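Local coordinates for protein glycoside hydrolase family 81 (PDB 6FOP) that probably hydrolyses beta-1,3-glucans such as laminarin, acting as a family 81 glycoside hydrolase of the Clostridium thermocellum cellulosome, at residues L306-D311 against H709-S714; Y684-A689 against M704-H709. One frame throughout, in Å; residues are numbered along the deposited sequence. Where two conformers were deposited one is given.

Interaction 1: L306-D311 against H709-S714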
ATOM      1  N   LEU A 306     -18.326   2.078   8.149  1.00 13.95           N
ATOM      2  CA  LEU A 306     -19.693   2.476   7.806  1.00 13.10           C
ATOM      3  C   LEU A 306     -19.713   3.186   6.462  1.00 13.04           C
ATOM      4  O   LEU A 306     -18.712   3.765   6.055  1.00 13.72           O
ATOM      5  CB  LEU A 306     -20.275   3.400   8.860  1.00 14.43           C
ATOM      6  CG  LEU A 306     -20.488   2.753  10.235  1.00 14.45           C
ATOM      7  CD1 LEU A 306     -20.791   3.843  11.251  1.00 15.22           C
ATOM      8  CD2 LEU A 306     -21.604   1.728  10.182  1.00 15.31           C
ATOM      9  N   PRO A 307     -20.891   3.210   5.802  1.00 13.63           N
ATOM     10  CA  PRO A 307     -21.027   3.999   4.563  1.00 13.25           C
ATOM     11  C   PRO A 307     -21.182   5.496   4.814  1.00 13.16           C
ATOM     12  O   PRO A 307     -21.102   6.274   3.878  1.00 13.65           O
ATOM     13  CB  PRO A 307     -22.292   3.420   3.921  1.00 13.97           C
ATOM     14  CG  PRO A 307     -23.076   2.907   5.070  1.00 14.93           C
ATOM     15  CD  PRO A 307     -22.078   2.378   6.053  1.00 15.00           C
ATOM     16  N   ASN A 308     -21.413   5.859   6.065  1.00 13.46           N
ATOM     17  CA  ASN A 308     -21.616   7.234   6.525  1.00 13.68           C
ATOM     18  C   ASN A 308     -21.851   7.174   8.021  1.00 13.54           C
ATOM     19  O   ASN A 308     -22.244   6.148   8.554  1.00 14.47           O
ATOM     20  CB  ASN A 308     -22.826   7.901   5.844  1.00 14.15           C
ATOM     21  CG  ASN A 308     -24.116   7.090   5.986  1.00 14.75           C
ATOM     22  OD1 ASN A 308     -24.394   6.187   5.194  1.00 15.45           O
ATOM     23  ND2 ASN A 308     -24.923   7.435   6.977  1.00 15.60           N
ATOM     24  N   LEU A 309     -21.623   8.303   8.706  1.00 13.72           N
ATOM     25  CA  LEU A 309     -22.054   8.426  10.085  1.00 14.55           C
ATOM     26  C   LEU A 309     -23.594   8.655  10.141  1.00 13.96           C
ATOM     27  O   LEU A 309     -24.183   9.171   9.191  1.00 14.67           O
ATOM     28  CB  LEU A 309     -21.320   9.566  10.790  1.00 14.67           C
ATOM     29  CG  LEU A 309     -19.811   9.375  10.953  1.00 15.46           C
ATOM     30  CD1 LEU A 309     -19.220  10.554  11.692  1.00 16.59           C
ATOM     31  CD2 LEU A 309     -19.491   8.083  11.693  1.00 18.27           C
ATOM     32  N   PRO A 310     -24.231   8.174  11.213  1.00 15.62           N
ATOM     33  CA  PRO A 310     -25.693   8.319  11.334  1.00 16.07           C
ATOM     34  C   PRO A 310     -26.101   9.767  11.640  1.00 15.79           C
ATOM     35  O   PRO A 310     -25.258  10.649  11.758  1.00 17.66           O
ATOM     36  CB  PRO A 310     -26.026   7.391  12.509  1.00 17.55           C
ATOM     37  CG  PRO A 310     -24.843   7.471  13.366  1.00 17.29           C
ATOM     38  CD  PRO A 310     -23.658   7.526  12.411  1.00 16.93           C
ATOM     39  N   ASP A 311     -27.412   9.989  11.744  1.00 16.78           N
ATOM     40  CA  ASP A 311     -27.959  11.317  12.054  1.00 16.56           C
ATOM     41  C   ASP A 311     -28.134  11.444  13.550  1.00 17.08           C
ATOM     42  O   ASP A 311     -29.237  11.394  14.051  1.00 19.32           O
ATOM     43  CB  ASP A 311     -29.275  11.529  11.316  1.00 17.58           C
ATOM     44  CG  ASP A 311     -29.863  12.898  11.538  1.00 19.00           C
ATOM     45  OD1 ASP A 311     -29.185  13.817  12.046  1.00 21.18           O
ATOM     46  OD2 ASP A 311     -31.037  13.049  11.170  1.00 22.03           O
ATOM     47  N   HIS A 709     -31.286  -3.179   4.048  1.00 20.57           N
ATOM     48  CA  HIS A 709     -30.965  -1.884   3.439  1.00 19.22           C
ATOM     49  C   HIS A 709     -31.231  -0.734   4.399  1.00 19.37           C
ATOM     50  O   HIS A 709     -31.896   0.229   4.048  1.00 22.47           O
ATOM     51  CB  HIS A 709     -31.699  -1.700   2.115  1.00 21.01           C
ATOM     52  CG  HIS A 709     -31.446  -2.808   1.153  1.00 21.37           C
ATOM     53  ND1 HIS A 709     -30.204  -3.045   0.608  1.00 22.41           N
ATOM     54  CD2 HIS A 709     -32.255  -3.787   0.683  1.00 23.66           C
ATOM     55  CE1 HIS A 709     -30.267  -4.095  -0.187  1.00 23.30           C
ATOM     56  NE2 HIS A 709     -31.496  -4.571  -0.155  1.00 25.28           N
ATOM     57  N   SER A 710     -30.671  -0.830   5.598  0.65 19.69           N
ATOM     58  CA  SER A 710     -30.831   0.230   6.559  0.65 20.34           C
ATOM     59  C   SER A 710     -29.718   0.339   7.554  0.65 19.12           C
ATOM     60  O   SER A 710     -28.967  -0.629   7.815  0.65 18.97           O
ATOM     61  CB  SER A 710     -32.122   0.041   7.320  0.65 22.51           C
ATOM     62  OG  SER A 710     -31.987  -0.996   8.264  0.65 23.46           O
ATOM     63  N   MET A 711     -29.638   1.541   8.108  1.00 18.82           N
ATOM     64  CA  MET A 711     -28.764   1.846   9.239  0.58 18.12           C
ATOM     65  C   MET A 711     -29.559   1.767  10.529  1.00 17.61           C
ATOM     66  O   MET A 711     -30.716   2.200  10.598  1.00 21.75           O
ATOM     67  CB  MET A 711     -28.127   3.244   9.124  0.58 19.03           C
ATOM     68  CG  MET A 711     -27.036   3.539  10.155  0.58 18.94           C
ATOM     69  SD  MET A 711     -25.913   4.914   9.765  0.58 18.84           S
ATOM     70  CE  MET A 711     -24.841   4.100   8.601  0.58 17.43           C
ATOM     71  N   ALA A 712     -28.945   1.207  11.557  1.00 17.15           N
ATOM     72  CA  ALA A 712     -29.526   1.165  12.899  1.00 18.18           C
ATOM     73  C   ALA A 712     -28.517   1.656  13.907  1.00 15.90           C
ATOM     74  O   ALA A 712     -27.312   1.412  13.760  1.00 17.32           O
ATOM     75  CB  ALA A 712     -29.982  -0.222  13.251  1.00 19.23           C
ATOM     76  N   VAL A 713     -29.006   2.350  14.936  1.00 17.03           N
ATOM     77  CA  VAL A 713     -28.208   2.889  16.014  1.00 17.24           C
ATOM     78  C   VAL A 713     -28.862   2.516  17.331  1.00 17.41           C
ATOM     79  O   VAL A 713     -30.089   2.689  17.503  1.00 19.01           O
ATOM     80  CB  VAL A 713     -28.130   4.425  15.951  1.00 17.72           C
ATOM     81  CG1 VAL A 713     -27.228   4.980  17.043  1.00 17.78           C
ATOM     82  CG2 VAL A 713     -27.651   4.901  14.561  1.00 18.04           C
ATOM     83  N   SER A 714     -28.062   2.049  18.275  1.00 16.49           N
ATOM     84  CA  SER A 714     -28.557   1.741  19.627  1.00 17.79           C
ATOM     85  C   SER A 714     -27.526   2.180  20.641  1.00 17.14           C
ATOM     86  O   SER A 714     -26.342   1.903  20.473  1.00 17.99           O
ATOM     87  CB  SER A 714     -28.899   0.266  19.780  1.00 18.10           C
ATOM     88  OG  SER A 714     -29.396  -0.019  21.095  1.00 19.67           O
TER

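Interaction 2: Y684-A689 against M704-H709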
ATOM      1  N   TYR A 684     -23.760   1.849  19.337  1.00 15.12           N
ATOM      2  CA  TYR A 684     -23.473   0.832  18.346  1.00 15.13           C
ATOM      3  C   TYR A 684     -24.185   1.213  17.060  1.00 15.17           C
ATOM      4  O   TYR A 684     -25.395   1.510  17.089  1.00 16.14           O
ATOM      5  CB  TYR A 684     -23.997  -0.501  18.861  1.00 15.57           C
ATOM      6  CG  TYR A 684     -23.484  -0.909  20.220  1.00 15.80           C
ATOM      7  CD1 TYR A 684     -24.050  -0.419  21.379  1.00 16.88           C
ATOM      8  CD2 TYR A 684     -22.432  -1.812  20.345  1.00 16.58           C
ATOM      9  CE1 TYR A 684     -23.596  -0.778  22.624  1.00 18.15           C
ATOM     10  CE2 TYR A 684     -21.966  -2.186  21.598  1.00 16.84           C
ATOM     11  CZ  TYR A 684     -22.543  -1.662  22.734  1.00 17.64           C
ATOM     12  OH  TYR A 684     -22.114  -2.030  23.978  1.00 20.62           O
ATOM     13  N   VAL A 685     -23.474   1.220  15.945  1.00 15.09           N
ATOM     14  CA  VAL A 685     -24.030   1.596  14.656  1.00 14.98           C
ATOM     15  C   VAL A 685     -23.773   0.460  13.684  1.00 14.20           C
ATOM     16  O   VAL A 685     -22.637  -0.022  13.580  1.00 15.66           O
ATOM     17  CB  VAL A 685     -23.415   2.883  14.101  1.00 15.75           C
ATOM     18  CG1 VAL A 685     -24.100   3.290  12.800  1.00 16.39           C
ATOM     19  CG2 VAL A 685     -23.474   3.991  15.167  1.00 16.09           C
ATOM     20  N   VAL A 686     -24.801   0.011  13.003  1.00 14.70           N
ATOM     21  CA  VAL A 686     -24.692  -1.046  11.995  1.00 15.08           C
ATOM     22  C   VAL A 686     -25.350  -0.583  10.699  1.00 16.02           C
ATOM     23  O   VAL A 686     -26.424   0.028  10.729  1.00 16.40           O
ATOM     24  CB  VAL A 686     -25.414  -2.316  12.465  1.00 16.65           C
ATOM     25  CG1 VAL A 686     -25.451  -3.385  11.384  1.00 18.71           C
ATOM     26  CG2 VAL A 686     -24.768  -2.848  13.724  1.00 17.51           C
ATOM     27  N   TYR A 687     -24.771  -0.945   9.555  1.00 14.63           N
ATOM     28  CA  TYR A 687     -25.455  -0.825   8.290  1.00 16.50           C
ATOM     29  C   TYR A 687     -25.662  -2.219   7.725  1.00 14.78           C
ATOM     30  O   TYR A 687     -24.709  -3.005   7.611  1.00 15.77           O
ATOM     31  CB  TYR A 687     -24.725   0.061   7.267  1.00 15.91           C
ATOM     32  CG  TYR A 687     -25.628   0.293   6.075  1.00 16.55           C
ATOM     33  CD1 TYR A 687     -26.687   1.189   6.158  1.00 17.62           C
ATOM     34  CD2 TYR A 687     -25.528  -0.454   4.919  1.00 15.94           C
ATOM     35  CE1 TYR A 687     -27.575   1.348   5.121  1.00 19.08           C
ATOM     36  CE2 TYR A 687     -26.428  -0.288   3.869  1.00 17.69           C
ATOM     37  CZ  TYR A 687     -27.450   0.624   3.977  1.00 18.96           C
ATOM     38  OH  TYR A 687     -28.358   0.795   2.955  1.00 22.34           O
ATOM     39  N   ASN A 688     -26.898  -2.545   7.375  1.00 15.58           N
ATOM     40  CA  ASN A 688     -27.230  -3.795   6.697  1.00 16.19           C
ATOM     41  C   ASN A 688     -27.465  -3.514   5.233  1.00 16.79           C
ATOM     42  O   ASN A 688     -28.511  -2.974   4.870  1.00 17.89           O
ATOM     43  CB  ASN A 688     -28.472  -4.413   7.350  1.00 17.30           C
ATOM     44  CG  ASN A 688     -28.903  -5.720   6.721  1.00 18.71           C
ATOM     45  OD1 ASN A 688     -28.290  -6.233   5.766  1.00 20.31           O
ATOM     46  ND2 ASN A 688     -29.979  -6.279   7.266  1.00 20.03           N
ATOM     47  N   ALA A 689     -26.514  -3.908   4.395  1.00 17.25           N
ATOM     48  CA  ALA A 689     -26.603  -3.712   2.957  1.00 17.49           C
ATOM     49  C   ALA A 689     -27.303  -4.875   2.241  1.00 18.74           C
ATOM     50  O   ALA A 689     -27.409  -4.860   1.024  1.00 21.20           O
ATOM     51  CB  ALA A 689     -25.219  -3.510   2.375  1.00 19.22           C
ATOM     52  N   MET A 704     -28.195  -6.454  18.157  1.00 17.83           N
ATOM     53  CA  MET A 704     -29.120  -5.614  17.388  1.00 18.50           C
ATOM     54  C   MET A 704     -29.687  -6.387  16.219  1.00 18.59           C
ATOM     55  O   MET A 704     -28.971  -7.135  15.550  1.00 20.54           O
ATOM     56  CB  MET A 704     -28.387  -4.387  16.845  1.00 19.45           C
ATOM     57  CG  MET A 704     -27.898  -3.430  17.918  1.00 20.27           C
ATOM     58  SD  MET A 704     -26.762  -2.154  17.322  1.00 20.19           S
ATOM     59  CE  MET A 704     -27.807  -1.299  16.142  1.00 21.33           C
ATOM     60  N   THR A 705     -30.983  -6.222  15.974  1.00 19.97           N
ATOM     61  CA  THR A 705     -31.591  -6.727  14.774  1.00 22.07           C
ATOM     62  C   THR A 705     -31.813  -5.534  13.851  1.00 20.27           C
ATOM     63  O   THR A 705     -32.393  -4.537  14.260  1.00 25.24           O
ATOM     64  CB  THR A 705     -32.905  -7.471  15.063  1.00 26.91           C
ATOM     65  OG1 THR A 705     -32.624  -8.575  15.924  1.00 29.78           O
ATOM     66  CG2 THR A 705     -33.521  -7.983  13.764  1.00 30.39           C
ATOM     67  N   VAL A 706     -31.348  -5.654  12.622  1.00 19.32           N
ATOM     68  CA  VAL A 706     -31.276  -4.547  11.673  1.00 19.75           C
ATOM     69  C   VAL A 706     -31.981  -4.960  10.400  1.00 21.00           C
ATOM     70  O   VAL A 706     -31.644  -5.976   9.787  1.00 20.66           O
ATOM     71  CB  VAL A 706     -29.818  -4.160  11.358  1.00 20.38           C
ATOM     72  CG1 VAL A 706     -29.784  -2.912  10.470  1.00 21.23           C
ATOM     73  CG2 VAL A 706     -29.068  -3.966  12.668  1.00 20.98           C
ATOM     74  N   GLY A 707     -32.957  -4.158   9.990  1.00 21.22           N
ATOM     75  CA  GLY A 707     -33.701  -4.464   8.796  1.00 21.40           C
ATOM     76  C   GLY A 707     -32.879  -4.337   7.513  1.00 21.28           C
ATOM     77  O   GLY A 707     -31.810  -3.739   7.508  1.00 21.19           O
ATOM     78  N   PRO A 708     -33.365  -4.938   6.426  1.00 23.20           N
ATOM     79  CA  PRO A 708     -32.673  -4.846   5.147  1.00 22.36           C
ATOM     80  C   PRO A 708     -32.446  -3.416   4.660  1.00 21.73           C
ATOM     81  O   PRO A 708     -33.288  -2.547   4.890  1.00 22.91           O
ATOM     82  CB  PRO A 708     -33.606  -5.599   4.183  1.00 24.86           C
ATOM     83  CG  PRO A 708     -34.937  -5.532   4.816  1.00 27.60           C
ATOM     84  CD  PRO A 708     -34.703  -5.553   6.286  1.00 24.15           C
ATOM     85  N   HIS A 709     -31.286  -3.179   4.048  1.00 20.57           N
ATOM     86  CA  HIS A 709     -30.965  -1.884   3.439  1.00 19.22           C
ATOM     87  C   HIS A 709     -31.231  -0.734   4.399  1.00 19.37           C
ATOM     88  O   HIS A 709     -31.896   0.229   4.048  1.00 22.47           O
ATOM     89  CB  HIS A 709     -31.699  -1.700   2.115  1.00 21.01           C
ATOM     90  CG  HIS A 709     -31.446  -2.808   1.153  1.00 21.37           C
ATOM     91  ND1 HIS A 709     -30.204  -3.045   0.608  1.00 22.41           N
ATOM     92  CD2 HIS A 709     -32.255  -3.787   0.683  1.00 23.66           C
ATOM     93  CE1 HIS A 709     -30.267  -4.095  -0.187  1.00 23.30           C
ATOM     94  NE2 HIS A 709     -31.496  -4.571  -0.155  1.00 25.28           N
TER
HETATM   95  O   HOH W   1     -28.221  -0.984   0.888  1.00 20.94           O
HETATM   96  O   HOH W   2     -30.246   2.650   3.026  1.00 45.64           O

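Interaction 1: L306-D311 against H709-S714
The flat carboxamide of Asn308 meets Met711 tip to tip, with the methyl CE lying off one side of the amide plane, 3.7 Å from ND2 and slightly farther from CG and OD1. At the edge of the same group, close to its plane, sits Leu309 O. ND2 donates to it over 2.9 Å in a fairly straight bond (163°), although the donor stands above the carbonyl plane of Leu309, and this bond fixes how the amide is turned. Two proline rings complete the apolar surface. Pro307 slides past the methionine in the opposite direction, its CG 4.1 Å from CE. Pro310 presents CB, which lies 3.7 Å from Met711 SD and 3.6 Å from Val713 CG2; the ring crosses the valine at about a right angle. In the conformer described, one of two modelled, Met711 is extended up to SD and then bends at chi3 (-79°), turning CE in among Asn308, Pro307 and, more distantly, Leu306 CD2. Strand 681-688 backs both segments: Val685 touches Leu306 and Met711, Tyr687 touches Pro307 and Met711. Chemically, a thioether packs against a proline-rich loop without hydrogen bonds between the segments, so the contact rests on van der Waals packing. Met711 CE also lies 3.3 Å from Asn308 O, a buried oxygen without a hydrogen-bonding partner in the model, which may weakly attract the methyl hydrogens.

Interaction 2: Y684-A689 against M704-H709
Tyr684 and Met704 open the tightly packed half of this contact: Tyr684 CB rests 3.6 Å from Met704 SD, while the phenol leads away to a hydrogen bond with Asp700. The methionine chain bends at chi3 (61°), which sets CE beside the backbone oxygen Tyr684 O; SD and CE both border Val686 CG2, and the two side chains slide past each other in opposite directions. Val686 and Val706 follow, crossing obliquely with CG1 of the former 3.9 Å from CG2 of the latter. The apolar row ends at Asn688, whose CB lies 3.7 Å from Val706 CG1. Its CG is anti to the backbone N (chi1 -180°), and ND2 donates to Val706 O over 3.0 Å. That acceptor lies near the amide plane, yet the donor stands above the carbonyl plane. ND2 also binds Ser692 O and OD1 binds Ser690, so both ends of the buried amide are held. Beyond Asn688 the backbones come closest, at Ala689 and His709, while on the solvent side the side chains of Tyr687 and His709 are joined through water. One water joins Tyr687 OH to His709 ND1, 2.7 Å and 2.9 Å away respectively; a second touches the same hydroxyl and donates to His709 O at 3.1 Å. Both lie at the phenol ring's edge, in plane, and Ser691 binds NE2 of the exposed imidazole. His709, with a left-handed backbone, faces Asn688 together with Ser710, forming a G1 beta bulge. Strand segments 684-688 and 704-706, 8.3 Å apart at a -32° crossing, resemble the aligned face-to-face packing of a small beta-sandwich.

How the interactions relate
Following the chain from the N terminus, 306-311 comes first, in the loop between strand 295-301 and helix 317-329. The chain then runs through nearly 400 residues, including many helices, before 709-714 returns to it and interaction 1 closes that very long loop. Interaction 2 lies inside this span except for His709 at its end, which both contacts share: after strand 684-688 the chain makes the hairpin of strands 694-697 and 703-706 and comes back at 704-709, closing a loop of 14 residues. At His709 the hairpin layer gives way to edge strand 710-715. That strand pairs with 681-688, so the C-terminal beta layers are joined to one another and to the loop ahead of the helices.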